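Local coordinates for glycoside hydrolase family 15, cellulose signaling associated protein envoy (Hypocrea jecorina, PDB 4WUJ) that probably serves as a blue-light photoreceptor, binding flavin mononucleotide in its LOV domain and linking light to oxidative-stress signalling, at residues C43-P48 against H138-L143; S91-E96 against V107-V112; L19-R24 against T126-W131. All coordinates share one frame; numbering follows the deposited sequence.

How the contacts relate
All three contacts use the one antiparallel sheet of the LOV domain, and each reaches FMN. Contact 1 joins two neighbouring strands edge to edge, so backbone hydrogen bonds dominate, and its centre lies nearest the middle of the chain. Contact 2 lays helix 92-103 on strand 107-114, with apolar packing near the flavin and a carboxylate and water at its exposed end. Contact 3 brings helix 14-22 to strand 120-129, passing from buried aliphatic packing to an arginine-tryptophan stack at the surface. Contacts 1 and 3 share the pairing of strands 120-129 and 139-144, where V141 O meets L128 N at 2.8 Å; strand 120-129 also borders contact 2.

Contact 1. Residues C43-P48 against H138-L143; sequences CDISLP and HFAVGL. With FMN (flavin mononucleotide), chain I.
The carboxylate of D44 lies over one face of the F139 ring, the two planes 28° apart. D44 holds CG anti to its backbone N (chi1 -173°), which carries the group along the ring's outer half, and OD2 comes to 3.7 Å from F139 CZ. A carboxylate suits this place, since OD2 is hydrogen-bonded to H137, while OD1 takes a weak bond from S46 N and so helps to shape the type I turn D44-L47. The phenyl ring, with CG anti to its carbonyl carbon, leans back over the neighbouring strand, and F139 CA sits 3.2 Å from C43 O in a CA-H...O contact.

Beside this stack C43 and A140 form an antiparallel hydrogen-bonded pair. C43 N gives a nearly straight bond of 2.9 Å to A140 O, and A140 N returns one of 3.0 Å to C43 O, within the carbonyl plane. These are neighbouring strands of the PAS-fold sheet that holds the flavin in LOV domains. C43 and A140 turn their side chains to the flavin side: C43 SG lies 3.6 Å from FMN C7M, and the small methyl of A140 touches both FMN C8M and I45 CG2. G142 N comes to 3.4 Å from FMN C7M, and the absence of a side chain at G142 leaves the space that flavin C6 occupies.

Where the strands part, I45 crosses H138 obliquely, its CG1 3.9 Å from H138 CB, and I45 N bonds only weakly to H138 O. S46, its OG beside its own backbone N, receives H138 N at 3.0 Å along a bond of 166°, a hydroxyl taking the place of a main-chain acceptor.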
# COMPACT_ATOMS: atom_id res chain seq x y z
N CYS C 43 -8.50 1.81 -11.89
CA CYS C 43 -9.02 1.73 -13.25
C CYS C 43 -9.45 3.09 -13.71
O CYS C 43 -10.04 3.84 -12.94
CB CYS C 43 -10.19 0.76 -13.32
SG CYS C 43 -9.74 -0.97 -12.98
N ASP C 44 -9.10 3.44 -14.95
CA ASP C 44 -9.52 4.69 -15.50
C ASP C 44 -10.89 4.49 -16.21
O ASP C 44 -10.95 4.08 -17.36
CB ASP C 44 -8.47 5.22 -16.48
CG ASP C 44 -8.78 6.63 -16.96
OD1 ASP C 44 -9.95 7.04 -16.86
OD2 ASP C 44 -7.85 7.29 -17.46
N ILE C 45 -11.99 4.76 -15.52
CA ILE C 45 -13.29 4.47 -16.12
C ILE C 45 -13.75 5.48 -17.23
O ILE C 45 -14.78 5.27 -17.88
CB ILE C 45 -14.35 4.29 -15.04
CG1 ILE C 45 -14.59 5.60 -14.32
CG2 ILE C 45 -13.93 3.18 -14.00
CD1 ILE C 45 -15.97 5.69 -13.75
N SER C 46 -12.99 6.55 -17.46
CA SER C 46 -13.11 7.40 -18.66
C SER C 46 -12.45 6.84 -19.93
O SER C 46 -12.61 7.39 -21.01
CB SER C 46 -12.48 8.77 -18.38
OG SER C 46 -13.16 9.39 -17.30
N LEU C 47 -11.69 5.76 -19.82
CA LEU C 47 -11.09 5.12 -20.97
C LEU C 47 -11.90 3.89 -21.31
O LEU C 47 -12.56 3.33 -20.45
CB LEU C 47 -9.62 4.75 -20.71
CG LEU C 47 -8.69 5.92 -20.45
CD1 LEU C 47 -7.24 5.44 -20.22
CD2 LEU C 47 -8.75 6.93 -21.65
N PRO C 48 -11.85 3.49 -22.57
CA PRO C 48 -12.68 2.38 -23.06
C PRO C 48 -12.53 1.08 -22.24
O PRO C 48 -11.43 0.53 -22.10
CB PRO C 48 -12.19 2.20 -24.50
CG PRO C 48 -11.76 3.59 -24.94
CD PRO C 48 -11.22 4.25 -23.67
N HIS C 138 -12.15 10.26 -14.59
CA HIS C 138 -12.66 9.62 -13.38
C HIS C 138 -12.01 8.26 -13.19
O HIS C 138 -11.84 7.51 -14.14
CB HIS C 138 -14.17 9.44 -13.51
CG HIS C 138 -14.96 10.66 -13.18
ND1 HIS C 138 -15.61 10.82 -11.98
CD2 HIS C 138 -15.22 11.79 -13.90
CE1 HIS C 138 -16.22 11.99 -11.95
NE2 HIS C 138 -16.01 12.59 -13.11
N PHE C 139 -11.64 7.94 -11.97
CA PHE C 139 -11.04 6.64 -11.66
C PHE C 139 -11.88 5.87 -10.64
O PHE C 139 -12.74 6.42 -9.96
CB PHE C 139 -9.60 6.81 -11.13
CG PHE C 139 -8.64 7.33 -12.16
CD1 PHE C 139 -8.69 8.66 -12.56
CD2 PHE C 139 -7.68 6.50 -12.72
CE1 PHE C 139 -7.80 9.14 -13.52
CE2 PHE C 139 -6.80 6.96 -13.69
CZ PHE C 139 -6.85 8.29 -14.08
N ALA C 140 -11.60 4.59 -10.55
CA ALA C 140 -12.22 3.73 -9.60
C ALA C 140 -11.09 2.97 -8.96
O ALA C 140 -10.15 2.54 -9.64
CB ALA C 140 -13.20 2.77 -10.28
N VAL C 141 -11.18 2.85 -7.64
CA VAL C 141 -10.24 2.07 -6.85
C VAL C 141 -10.97 0.85 -6.39
O VAL C 141 -12.02 0.96 -5.77
CB VAL C 141 -9.82 2.79 -5.56
CG1 VAL C 141 -8.86 1.89 -4.76
CG2 VAL C 141 -9.23 4.12 -5.88
N GLY C 142 -10.40 -0.30 -6.69
CA GLY C 142 -10.87 -1.55 -6.17
C GLY C 142 -9.91 -2.17 -5.16
O GLY C 142 -8.68 -2.13 -5.34
N LEU C 143 -10.49 -2.71 -4.09
CA LEU C 143 -9.77 -3.44 -3.07
C LEU C 143 -10.29 -4.85 -3.12
O LEU C 143 -11.50 -5.05 -3.01
CB LEU C 143 -10.02 -2.85 -1.69
CG LEU C 143 -9.59 -1.41 -1.48
CD1 LEU C 143 -9.77 -0.99 0.01
CD2 LEU C 143 -8.14 -1.25 -1.90
N1 FMN I . -14.67 -7.82 -10.71
C2 FMN I . -14.27 -8.99 -10.10
O2 FMN I . -14.85 -10.04 -10.33
N3 FMN I . -13.19 -8.98 -9.22
C4 FMN I . -12.51 -7.82 -8.93
O4 FMN I . -11.55 -7.86 -8.17
C4A FMN I . -12.90 -6.62 -9.55
N5 FMN I . -12.23 -5.44 -9.30
C5A FMN I . -12.63 -4.27 -9.89
C6 FMN I . -11.94 -3.12 -9.59
C7 FMN I . -12.29 -1.92 -10.20
C7M FMN I . -11.52 -0.69 -9.83
C8 FMN I . -13.37 -1.89 -11.11
C8M FMN I . -13.77 -0.60 -11.76
C9 FMN I . -14.08 -3.07 -11.39
C9A FMN I . -13.71 -4.27 -10.78
N10 FMN I . -14.39 -5.46 -11.05
C10 FMN I . -13.99 -6.63 -10.44
C1' FMN I . -15.60 -5.57 -11.95
C2' FMN I . -15.41 -5.70 -13.44
O2' FMN I . -14.24 -5.00 -13.81
C3' FMN I . -16.70 -5.20 -14.14
O3' FMN I . -17.00 -3.86 -13.76
C4' FMN I . -17.91 -6.10 -13.78
O4' FMN I . -17.67 -7.38 -14.31
C5' FMN I . -19.26 -5.54 -14.25
O5' FMN I . -19.19 -5.16 -15.61
P FMN I . -19.50 -6.21 -16.77
O1P FMN I . -19.21 -5.46 -18.07
O2P FMN I . -18.67 -7.45 -16.75
O3P FMN I . -20.94 -6.60 -16.71

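Contact 2. Residues S91-E96 against V107-V112; sequences SDAVQE and VQVRIV. With FMN (flavin mononucleotide), chain I.
Helix 92-96 runs over strand 107-112 with the short axes 8.2 Å apart and their N-to-C directions 143° from each other, so the two elements are closer to antiparallel than to crossed. S91 stands at the N-cap, its OG accepting a weak bond from A93 N.

The middle of the contact belongs to A93. Its methyl points toward the strand and touches I111 CB at 3.7 Å, V109 CG2 at 3.8 Å and the carbonyl oxygen of R110; alanine suits this spot because a single carbon lets the helix sit down close on the backbone. V109 sends CG1 to E96 and CG2 to A93, while I111 meets the helix through CB and its CG1-CD1 arm; beta-branched residues fit an extended strand well.

One turn on, E96 slides past V109 in the opposite direction. Its chain is extended beyond CG, which brings OE1 within 3.3 Å of V109 CG1. The carboxylate itself lies at the solvent-facing end, where a water lies within hydrogen-bonding distance of E96 OE2 and Q108 O, able to donate to either and so linking helix and strand.

At the flavin end V94 and I111 cross obliquely, V94 CG2 to I111 CD1 being 3.9 Å. I111 is stretched out, CG1 anti to the backbone N (chi1 174°) and CD1 extended beyond it, so that CD1 arrives 3.6 Å from FMN O2. The other branch of V94, CG1, faces the phosphate end, 3.7 Å from FMN O3P. Helix and strand thus form one wall of the LOV flavin pocket, where R98, Q79 and N113 hydrogen-bond to the FMN.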
# COMPACT_ATOMS: atom_id res chain seq x y z
N SER C 91 -23.53 -14.15 -11.09
CA SER C 91 -23.78 -13.61 -9.77
C SER C 91 -24.51 -12.28 -9.90
O SER C 91 -24.31 -11.54 -10.88
CB SER C 91 -22.48 -13.42 -8.98
OG SER C 91 -22.75 -13.31 -7.59
N ASP C 92 -25.37 -12.00 -8.93
CA ASP C 92 -25.91 -10.66 -8.78
C ASP C 92 -24.76 -9.67 -8.52
O ASP C 92 -24.91 -8.45 -8.66
CB ASP C 92 -26.93 -10.62 -7.64
CG ASP C 92 -28.27 -11.33 -8.00
OD1 ASP C 92 -28.68 -11.37 -9.20
OD2 ASP C 92 -28.91 -11.87 -7.06
N ALA C 93 -23.61 -10.20 -8.11
CA ALA C 93 -22.46 -9.38 -7.75
C ALA C 93 -22.02 -8.56 -8.96
O ALA C 93 -21.93 -7.35 -8.88
CB ALA C 93 -21.35 -10.26 -7.27
N VAL C 94 -21.85 -9.24 -10.09
CA VAL C 94 -21.50 -8.60 -11.35
C VAL C 94 -22.37 -7.38 -11.70
O VAL C 94 -21.80 -6.30 -11.96
CB VAL C 94 -21.49 -9.62 -12.51
CG1 VAL C 94 -21.23 -8.94 -13.85
CG2 VAL C 94 -20.44 -10.67 -12.26
N GLN C 95 -23.70 -7.51 -11.67
CA GLN C 95 -24.60 -6.37 -11.98
C GLN C 95 -24.48 -5.26 -10.96
O GLN C 95 -24.52 -4.06 -11.31
CB GLN C 95 -26.11 -6.71 -11.95
CG GLN C 95 -26.58 -8.01 -12.47
CD GLN C 95 -28.13 -8.12 -12.33
OE1 GLN C 95 -28.87 -7.22 -12.76
NE2 GLN C 95 -28.59 -9.20 -11.70
N GLU C 96 -24.46 -5.65 -9.69
CA GLU C 96 -24.30 -4.67 -8.61
C GLU C 96 -23.01 -3.87 -8.87
O GLU C 96 -23.03 -2.64 -8.85
CB GLU C 96 -24.27 -5.37 -7.25
CG GLU C 96 -24.94 -4.58 -6.12
CD GLU C 96 -24.64 -5.14 -4.70
OE1 GLU C 96 -24.41 -6.36 -4.53
OE2 GLU C 96 -24.63 -4.32 -3.76
N VAL C 107 -19.44 0.50 -3.59
CA VAL C 107 -20.12 -0.76 -3.57
C VAL C 107 -19.22 -1.80 -3.00
O VAL C 107 -18.00 -1.79 -3.19
CB VAL C 107 -20.53 -1.19 -4.99
CG1 VAL C 107 -19.32 -1.21 -5.92
CG2 VAL C 107 -21.21 -2.54 -4.97
N GLN C 108 -19.82 -2.74 -2.30
CA GLN C 108 -19.04 -3.83 -1.78
C GLN C 108 -19.86 -5.08 -1.92
O GLN C 108 -20.99 -5.16 -1.42
CB GLN C 108 -18.62 -3.57 -0.32
CG GLN C 108 -17.90 -4.73 0.32
CD GLN C 108 -17.47 -4.41 1.76
OE1 GLN C 108 -18.30 -4.18 2.64
NE2 GLN C 108 -16.17 -4.36 1.98
N VAL C 109 -19.27 -6.05 -2.60
CA VAL C 109 -19.90 -7.32 -2.83
C VAL C 109 -18.88 -8.41 -2.62
O VAL C 109 -17.69 -8.17 -2.48
CB VAL C 109 -20.42 -7.47 -4.30
CG1 VAL C 109 -21.12 -6.20 -4.75
CG2 VAL C 109 -19.27 -7.83 -5.24
N ARG C 110 -19.36 -9.63 -2.62
CA ARG C 110 -18.51 -10.78 -2.55
C ARG C 110 -18.86 -11.56 -3.78
O ARG C 110 -20.02 -11.54 -4.22
CB ARG C 110 -18.76 -11.58 -1.24
CG ARG C 110 -19.69 -12.79 -1.34
CD ARG C 110 -20.12 -13.39 0.07
NE ARG C 110 -21.11 -14.44 -0.17
CZ ARG C 110 -22.43 -14.23 -0.26
NH1 ARG C 110 -22.95 -13.04 -0.01
NH2 ARG C 110 -23.25 -15.23 -0.53
N ILE C 111 -17.88 -12.22 -4.36
CA ILE C 111 -18.08 -12.81 -5.65
C ILE C 111 -17.00 -13.80 -5.86
O ILE C 111 -15.92 -13.65 -5.28
CB ILE C 111 -17.97 -11.68 -6.78
CG1 ILE C 111 -18.03 -12.27 -8.18
CG2 ILE C 111 -16.68 -10.83 -6.63
CD1 ILE C 111 -18.04 -11.20 -9.28
N VAL C 112 -17.22 -14.77 -6.72
CA VAL C 112 -16.17 -15.73 -7.00
C VAL C 112 -15.28 -15.27 -8.11
O VAL C 112 -15.75 -15.00 -9.22
CB VAL C 112 -16.72 -17.10 -7.35
CG1 VAL C 112 -15.60 -18.03 -7.84
CG2 VAL C 112 -17.48 -17.69 -6.12
N1 FMN I . -14.67 -7.82 -10.71
C2 FMN I . -14.27 -8.99 -10.10
O2 FMN I . -14.85 -10.04 -10.33
N3 FMN I . -13.19 -8.98 -9.22
C4 FMN I . -12.51 -7.82 -8.93
O4 FMN I . -11.55 -7.86 -8.17
C4A FMN I . -12.90 -6.62 -9.55
N5 FMN I . -12.23 -5.44 -9.30
C5A FMN I . -12.63 -4.27 -9.89
C6 FMN I . -11.94 -3.12 -9.59
C7 FMN I . -12.29 -1.92 -10.20
C7M FMN I . -11.52 -0.69 -9.83
C8 FMN I . -13.37 -1.89 -11.11
C8M FMN I . -13.77 -0.60 -11.76
C9 FMN I . -14.08 -3.07 -11.39
C9A FMN I . -13.71 -4.27 -10.78
N10 FMN I . -14.39 -5.46 -11.05
C10 FMN I . -13.99 -6.63 -10.44
C1' FMN I . -15.60 -5.57 -11.95
C2' FMN I . -15.41 -5.70 -13.44
O2' FMN I . -14.24 -5.00 -13.81
C3' FMN I . -16.70 -5.20 -14.14
O3' FMN I . -17.00 -3.86 -13.76
C4' FMN I . -17.91 -6.10 -13.78
O4' FMN I . -17.67 -7.38 -14.31
C5' FMN I . -19.26 -5.54 -14.25
O5' FMN I . -19.19 -5.16 -15.61
P FMN I . -19.50 -6.21 -16.77
O1P FMN I . -19.21 -5.46 -18.07
O2P FMN I . -18.67 -7.45 -16.75
O3P FMN I . -20.94 -6.60 -16.71
O HOH W 1 -24.05 -6.11 -1.30

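Contact 3. Residues L19-R24 against T126-W131; sequences LRIASR and TILPLW. With FMN (flavin mononucleotide), chain I.
R20 leaves the last turns of helix 14-22 with its CB directed at the loop that follows strand 120-129. From there CG lies 3.8 Å from W131 CH2, and CD moves in to 3.3 Å from the same carbon. A bend at chi3 (49°) then turns the chain so that NE sits over the indole face, displaced toward the rim. Beyond it CZ stands 4.1 Å from the centroid of the six-membered ring, and the guanidinium lies flat on the indole with the planes 19° apart: a stacked cation-pi pair. The tip, NH2, passes on to L130, 3.8 Å from its CG. Tryptophan suits the partner's place, since its broad ring offers a face to both the methylenes and the charge.

Behind this stack the packing is aliphatic. I21 spreads its two branches, CG2 touching L128 CD2 at 3.7 Å and CD1 meeting L130 CD1 at 3.8 Å, and V141 of the adjoining strand also packs on I21 and L130. On the other face of the strand I127 presents CD1 to the flavin, 3.7 Å from FMN C9A.

R24, just past the end of the helix and extended from CG to NE, brings its guanidinium across the end of L128, with CD2 over the centre of the plane. NH1, with the oxygen in the guanidinium plane, donates back to I21 O at 2.8 Å.

Each arginine lays its guanidinium flat on an apolar or aromatic group. Together with the packing of I21, this joins the helix end to the strand and the loop after it by dispersion and probably cation-pi attraction, while the polar edge of R24 is taken up by I21 O and E106.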
# COMPACT_ATOMS: atom_id res chain seq x y z
N LEU C 19 -5.84 7.94 1.17
CA LEU C 19 -6.13 8.84 2.24
C LEU C 19 -7.38 9.67 1.95
O LEU C 19 -8.21 9.86 2.84
CB LEU C 19 -4.93 9.73 2.49
CG LEU C 19 -4.93 10.46 3.82
CD1 LEU C 19 -5.22 9.49 4.98
CD2 LEU C 19 -3.58 11.17 3.97
N ARG C 20 -7.51 10.20 0.74
CA ARG C 20 -8.70 10.99 0.40
C ARG C 20 -9.96 10.14 0.60
O ARG C 20 -10.99 10.59 1.15
CB ARG C 20 -8.62 11.48 -1.04
CG ARG C 20 -8.34 12.96 -1.18
CD ARG C 20 -7.64 13.27 -2.50
NE ARG C 20 -8.30 12.66 -3.66
CZ ARG C 20 -7.66 12.30 -4.77
NH1 ARG C 20 -6.34 12.48 -4.88
NH2 ARG C 20 -8.34 11.75 -5.77
N ILE C 21 -9.86 8.89 0.14
CA ILE C 21 -10.92 7.93 0.30
C ILE C 21 -11.28 7.71 1.75
O ILE C 21 -12.46 7.71 2.11
CB ILE C 21 -10.55 6.59 -0.33
CG1 ILE C 21 -10.87 6.66 -1.83
CG2 ILE C 21 -11.33 5.46 0.32
CD1 ILE C 21 -10.03 5.74 -2.70
N ALA C 22 -10.26 7.54 2.58
CA ALA C 22 -10.44 7.29 4.00
C ALA C 22 -11.30 8.37 4.64
O ALA C 22 -12.17 8.07 5.47
CB ALA C 22 -9.07 7.22 4.70
N SER C 23 -11.07 9.62 4.22
CA SER C 23 -11.74 10.77 4.80
C SER C 23 -12.91 11.28 3.98
O SER C 23 -13.32 12.43 4.13
CB SER C 23 -10.73 11.92 4.98
OG SER C 23 -9.81 11.65 6.03
N ARG C 24 -13.43 10.44 3.09
CA ARG C 24 -14.54 10.87 2.23
C ARG C 24 -15.82 11.09 3.05
O ARG C 24 -16.06 10.37 4.02
CB ARG C 24 -14.82 9.84 1.13
CG ARG C 24 -15.46 8.55 1.65
CD ARG C 24 -15.24 7.45 0.65
NE ARG C 24 -15.89 6.19 0.97
CZ ARG C 24 -15.40 5.29 1.81
NH1 ARG C 24 -14.27 5.54 2.46
NH2 ARG C 24 -16.05 4.15 2.01
N THR C 126 -14.33 -4.31 -3.03
CA THR C 126 -14.94 -3.00 -2.77
C THR C 126 -14.49 -2.04 -3.86
O THR C 126 -13.30 -1.93 -4.12
CB THR C 126 -14.43 -2.38 -1.46
OG1 THR C 126 -14.67 -3.27 -0.38
CG2 THR C 126 -15.11 -1.04 -1.19
N ILE C 127 -15.42 -1.29 -4.43
CA ILE C 127 -15.08 -0.35 -5.46
C ILE C 127 -15.50 1.02 -5.03
O ILE C 127 -16.65 1.25 -4.65
CB ILE C 127 -15.74 -0.78 -6.81
CG1 ILE C 127 -15.32 -2.21 -7.11
CG2 ILE C 127 -15.34 0.18 -7.92
CD1 ILE C 127 -15.99 -2.90 -8.24
N LEU C 128 -14.55 1.94 -5.07
CA LEU C 128 -14.81 3.31 -4.70
C LEU C 128 -14.53 4.27 -5.87
O LEU C 128 -13.60 4.07 -6.63
CB LEU C 128 -13.96 3.67 -3.48
CG LEU C 128 -14.17 2.71 -2.30
CD1 LEU C 128 -13.15 1.59 -2.24
CD2 LEU C 128 -14.16 3.48 -1.03
N PRO C 129 -15.34 5.33 -6.00
CA PRO C 129 -15.15 6.40 -6.97
C PRO C 129 -14.13 7.45 -6.54
O PRO C 129 -14.05 7.76 -5.35
CB PRO C 129 -16.52 7.07 -6.98
CG PRO C 129 -17.00 6.91 -5.53
CD PRO C 129 -16.58 5.49 -5.22
N LEU C 130 -13.38 7.99 -7.50
CA LEU C 130 -12.57 9.18 -7.28
C LEU C 130 -13.21 10.40 -7.93
O LEU C 130 -14.24 10.29 -8.61
CB LEU C 130 -11.18 8.99 -7.88
CG LEU C 130 -10.10 8.56 -6.90
CD1 LEU C 130 -10.56 7.30 -6.15
CD2 LEU C 130 -8.75 8.35 -7.63
N TRP C 131 -12.61 11.57 -7.72
CA TRP C 131 -12.99 12.79 -8.44
C TRP C 131 -12.08 12.99 -9.67
O TRP C 131 -10.94 12.50 -9.71
CB TRP C 131 -12.97 14.01 -7.50
CG TRP C 131 -11.59 14.55 -7.08
CD1 TRP C 131 -10.53 14.85 -7.90
CD2 TRP C 131 -11.15 14.87 -5.73
NE1 TRP C 131 -9.46 15.33 -7.15
CE2 TRP C 131 -9.82 15.35 -5.83
CE3 TRP C 131 -11.75 14.80 -4.46
CZ2 TRP C 131 -9.07 15.76 -4.69
CZ3 TRP C 131 -11.00 15.20 -3.32
CH2 TRP C 131 -9.68 15.67 -3.45
N1 FMN I . -14.67 -7.82 -10.71
C2 FMN I . -14.27 -8.99 -10.10
O2 FMN I . -14.85 -10.04 -10.33
N3 FMN I . -13.19 -8.98 -9.22
C4 FMN I . -12.51 -7.82 -8.93
O4 FMN I . -11.55 -7.86 -8.17
C4A FMN I . -12.90 -6.62 -9.55
N5 FMN I . -12.23 -5.44 -9.30
C5A FMN I . -12.63 -4.27 -9.89
C6 FMN I . -11.94 -3.12 -9.59
C7 FMN I . -12.29 -1.92 -10.20
C7M FMN I . -11.52 -0.69 -9.83
C8 FMN I . -13.37 -1.89 -11.11
C8M FMN I . -13.77 -0.60 -11.76
C9 FMN I . -14.08 -3.07 -11.39
C9A FMN I . -13.71 -4.27 -10.78
N10 FMN I . -14.39 -5.46 -11.05
C10 FMN I . -13.99 -6.63 -10.44
C1' FMN I . -15.60 -5.57 -11.95
C2' FMN I . -15.41 -5.70 -13.44
O2' FMN I . -14.24 -5.00 -13.81
C3' FMN I . -16.70 -5.20 -14.14
O3' FMN I . -17.00 -3.86 -13.76
C4' FMN I . -17.91 -6.10 -13.78
O4' FMN I . -17.67 -7.38 -14.31
C5' FMN I . -19.26 -5.54 -14.25
O5' FMN I . -19.19 -5.16 -15.61
P FMN I . -19.50 -6.21 -16.77
O1P FMN I . -19.21 -5.46 -18.07
O2P FMN I . -18.67 -7.45 -16.75
O3P FMN I . -20.94 -6.60 -16.71